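Local structure of methyl-CpG-binding domain protein 3 (Homo sapiens, 6CCG) at residues 45-51 / 61-66. The protein binds methylated CpG sites in DNA through its methyl-CpG-binding domain and probably takes part in regulating transcription. Residues are numbered along the deposited sequence; the frame is centred on the assembly and turned at random.
With nucleotides of chain D.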
# COMPACT_ATOMS: atom_id res chain seq x y z
N PHE A 45 -1.79 -6.26 2.92
CA PHE A 45 -1.66 -5.26 4.01
C PHE A 45 -2.55 -4.08 3.78
O PHE A 45 -2.61 -3.57 2.66
CB PHE A 45 -0.24 -4.75 4.07
CG PHE A 45 0.72 -5.78 4.42
CD1 PHE A 45 1.26 -6.63 3.44
CD2 PHE A 45 1.09 -5.97 5.75
CE1 PHE A 45 2.19 -7.63 3.79
CE2 PHE A 45 1.99 -6.95 6.09
CZ PHE A 45 2.54 -7.80 5.10
N ARG A 46 -3.17 -3.59 4.86
CA ARG A 46 -4.08 -2.49 4.78
C ARG A 46 -3.80 -1.31 5.73
O ARG A 46 -4.60 -0.37 5.79
CB ARG A 46 -5.51 -3.00 4.91
CG ARG A 46 -5.87 -3.61 6.21
CD ARG A 46 -7.31 -4.03 6.21
NE ARG A 46 -7.74 -4.34 7.59
CZ ARG A 46 -8.91 -4.02 8.13
NH1 ARG A 46 -9.80 -3.30 7.45
NH2 ARG A 46 -9.18 -4.39 9.39
N SER A 47 -2.65 -1.32 6.42
CA SER A 47 -2.23 -0.17 7.24
C SER A 47 -0.69 -0.11 7.38
O SER A 47 0.00 -1.12 7.31
CB SER A 47 -2.85 -0.23 8.63
OG SER A 47 -2.10 -1.13 9.52
N LYS A 48 -0.19 1.09 7.64
CA LYS A 48 1.23 1.26 7.82
C LYS A 48 1.75 0.52 9.05
O LYS A 48 2.84 -0.11 8.97
CB LYS A 48 1.60 2.73 7.87
CG LYS A 48 3.12 2.92 7.74
CD LYS A 48 3.53 4.36 7.68
CE LYS A 48 5.02 4.48 7.65
NZ LYS A 48 5.40 5.88 7.86
N PRO A 49 1.02 0.56 10.20
CA PRO A 49 1.60 -0.22 11.34
C PRO A 49 1.72 -1.68 11.02
O PRO A 49 2.77 -2.29 11.32
CB PRO A 49 0.59 0.00 12.46
CG PRO A 49 -0.05 1.31 12.13
CD PRO A 49 -0.13 1.36 10.63
N GLN A 50 0.70 -2.25 10.39
CA GLN A 50 0.75 -3.65 9.92
C GLN A 50 1.96 -3.91 9.00
O GLN A 50 2.71 -4.85 9.23
CB GLN A 50 -0.54 -4.01 9.21
CG GLN A 50 -0.71 -5.49 8.95
CD GLN A 50 -1.88 -5.81 8.06
OE1 GLN A 50 -2.39 -4.93 7.33
NE2 GLN A 50 -2.33 -7.11 8.10
N LEU A 51 2.13 -3.06 7.97
CA LEU A 51 3.28 -3.12 7.06
C LEU A 51 4.64 -3.01 7.77
O LEU A 51 5.60 -3.68 7.38
CB LEU A 51 3.20 -2.00 6.02
CG LEU A 51 4.01 -2.06 4.74
CD1 LEU A 51 3.77 -3.38 4.01
CD2 LEU A 51 3.60 -0.87 3.83
N LEU A 61 10.95 2.95 7.06
CA LEU A 61 9.57 3.38 6.71
C LEU A 61 9.12 4.67 7.39
O LEU A 61 7.95 5.03 7.29
CB LEU A 61 8.55 2.28 7.01
CG LEU A 61 8.60 1.01 6.19
CD1 LEU A 61 7.53 0.07 6.66
CD2 LEU A 61 8.44 1.27 4.70
N SER A 62 10.03 5.39 8.04
CA SER A 62 9.64 6.60 8.78
C SER A 62 8.99 7.69 7.87
O SER A 62 8.04 8.35 8.29
CB SER A 62 10.82 7.18 9.55
OG SER A 62 11.91 7.42 8.68
N THR A 63 9.49 7.83 6.64
CA THR A 63 8.95 8.81 5.67
C THR A 63 8.12 8.20 4.53
O THR A 63 7.85 8.87 3.53
CB THR A 63 10.09 9.64 5.05
OG1 THR A 63 10.97 8.77 4.34
CG2 THR A 63 10.84 10.41 6.12
N PHE A 64 7.74 6.92 4.67
CA PHE A 64 6.91 6.25 3.69
C PHE A 64 5.43 6.65 3.92
O PHE A 64 4.88 6.45 5.00
CB PHE A 64 7.04 4.74 3.79
CG PHE A 64 6.17 3.98 2.82
CD1 PHE A 64 6.45 4.00 1.45
CD2 PHE A 64 5.08 3.27 3.27
CE1 PHE A 64 5.65 3.30 0.54
CE2 PHE A 64 4.27 2.57 2.36
CZ PHE A 64 4.56 2.58 1.00
N ASP A 65 4.82 7.23 2.89
CA ASP A 65 3.42 7.69 2.94
C ASP A 65 2.57 6.57 2.40
O ASP A 65 2.53 6.32 1.19
CB ASP A 65 3.25 8.96 2.11
CG ASP A 65 1.80 9.54 2.19
OD1 ASP A 65 0.84 8.83 1.91
OD2 ASP A 65 1.66 10.66 2.56
N PHE A 66 1.92 5.86 3.31
CA PHE A 66 1.13 4.68 2.98
C PHE A 66 0.09 5.04 1.91
O PHE A 66 -0.09 4.31 0.95
CB PHE A 66 0.46 4.14 4.24
CG PHE A 66 -0.30 2.85 4.04
CD1 PHE A 66 -1.65 2.86 3.63
CD2 PHE A 66 0.31 1.64 4.27
CE1 PHE A 66 -2.34 1.66 3.46
CE2 PHE A 66 -0.37 0.43 4.09
CZ PHE A 66 -1.71 0.44 3.70
N1 5CM D 6 -9.36 -0.58 10.71
C2 5CM D 6 -10.63 -0.03 10.41
N3 5CM D 6 -10.98 0.38 9.17
C4 5CM D 6 -10.07 0.30 8.17
C5 5CM D 6 -8.75 -0.24 8.47
C5A 5CM D 6 -7.69 -0.38 7.41
C6 5CM D 6 -8.46 -0.66 9.75
O2 5CM D 6 -11.46 0.07 11.28
N4 5CM D 6 -10.37 0.69 6.96
C1' 5CM D 6 -9.07 -1.05 12.11
C2' 5CM D 6 -8.40 -2.44 12.29
C3' 5CM D 6 -8.01 -2.38 13.75
C4' 5CM D 6 -7.74 -0.90 13.97
O4' 5CM D 6 -8.24 -0.15 12.81
O3' 5CM D 6 -9.11 -2.64 14.61
C5' 5CM D 6 -6.28 -0.58 14.18
O5' 5CM D 6 -5.53 -1.11 13.12
P 5CM D 6 -3.98 -0.76 12.97
OP1 5CM D 6 -3.23 -1.29 14.19
OP2 5CM D 6 -3.55 -1.20 11.61
P DG D 7 -9.34 -4.04 15.29
OP1 DG D 7 -8.62 -4.06 16.56
OP2 DG D 7 -9.14 -5.09 14.30
O5' DG D 7 -10.91 -4.02 15.57
C5' DG D 7 -11.55 -2.93 16.24
C4' DG D 7 -13.03 -2.96 15.96
O4' DG D 7 -13.30 -2.45 14.62
C3' DG D 7 -13.66 -4.35 16.01
O3' DG D 7 -14.96 -4.17 16.55
C2' DG D 7 -13.68 -4.79 14.56
C1' DG D 7 -13.88 -3.47 13.81
N9 DG D 7 -13.25 -3.39 12.49
C8 DG D 7 -11.92 -3.62 12.22
N7 DG D 7 -11.61 -3.43 10.97
C5 DG D 7 -12.79 -3.00 10.39
C6 DG D 7 -13.07 -2.64 9.05
O6 DG D 7 -12.29 -2.61 8.08
N1 DG D 7 -14.41 -2.32 8.87
C2 DG D 7 -15.35 -2.30 9.87
N2 DG D 7 -16.59 -1.93 9.50
N3 DG D 7 -15.11 -2.64 11.13
C4 DG D 7 -13.82 -2.97 11.31
P DG D 5 -1.68 5.03 10.48
OP1 DG D 5 -0.80 5.30 11.65
OP2 DG D 5 -1.13 4.61 9.16
O5' DG D 5 -2.73 3.93 10.92
C5' DG D 5 -3.30 3.99 12.23
C4' DG D 5 -4.47 3.04 12.36
O4' DG D 5 -5.59 3.53 11.61
C3' DG D 5 -4.22 1.61 11.87
O3' DG D 5 -3.98 0.79 13.03
C2' DG D 5 -5.45 1.30 11.01
C1' DG D 5 -6.41 2.43 11.36
N9 DG D 5 -7.40 2.81 10.35
C8 DG D 5 -7.21 2.96 9.00
N7 DG D 5 -8.30 3.29 8.36
C5 DG D 5 -9.27 3.35 9.35
C6 DG D 5 -10.67 3.65 9.27
O6 DG D 5 -11.33 3.94 8.28
N1 DG D 5 -11.28 3.60 10.52
C2 DG D 5 -10.64 3.31 11.70
N2 DG D 5 -11.40 3.33 12.81
N3 DG D 5 -9.35 3.01 11.79
C4 DG D 5 -8.73 3.06 10.59
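In this methyl-CpG-binding domain, segment 61-66 packs against 45-51, the segment whose R46 and S47 meet the DNA. L61 opens a type I turn, closed by F64 N bonding to L61 O at 3.2 Å; the same carbonyl accepts from K48, whose extended all-t side chain brings NZ within 2.7 Å of L61 O. After S62 and T63 carry the chain round the turn, F64 O accepts a second hydrogen bond from K48 NZ at 3.0 Å, so one ammonium ties both ends of the turn to the start of the helix. The F64 ring meets L51, F64 CE2 lying 3.8 Å from L51 CD2. D65 points away, and F66 turns back to set one ring face against S47 and K48 N, with F66 CE2 3.3 Å from S47 C. From this same backbone R46 reaches the guanine DG7 of chain D, R46 NH1 to O6 at 2.7 Å and NH2 to N7 at 3.1 Å, while one face of its guanidinium lies over 5CM6 of chain D, R46 NH1 3.4 Å from C5 of that base: the arginine recognition of a 5-methyl-CpG step. S47, N-cap of the helix, also gives OG to OP2 of 5CM6 of chain D at 2.5 Å. In the fold, F66 packs edge-to-face on Y37 of strand 33-38, L61 rests on A52 and L55 of helix 48-55, and the short, weakly bonded strand 64-65 pairs antiparallel with strand 70-71.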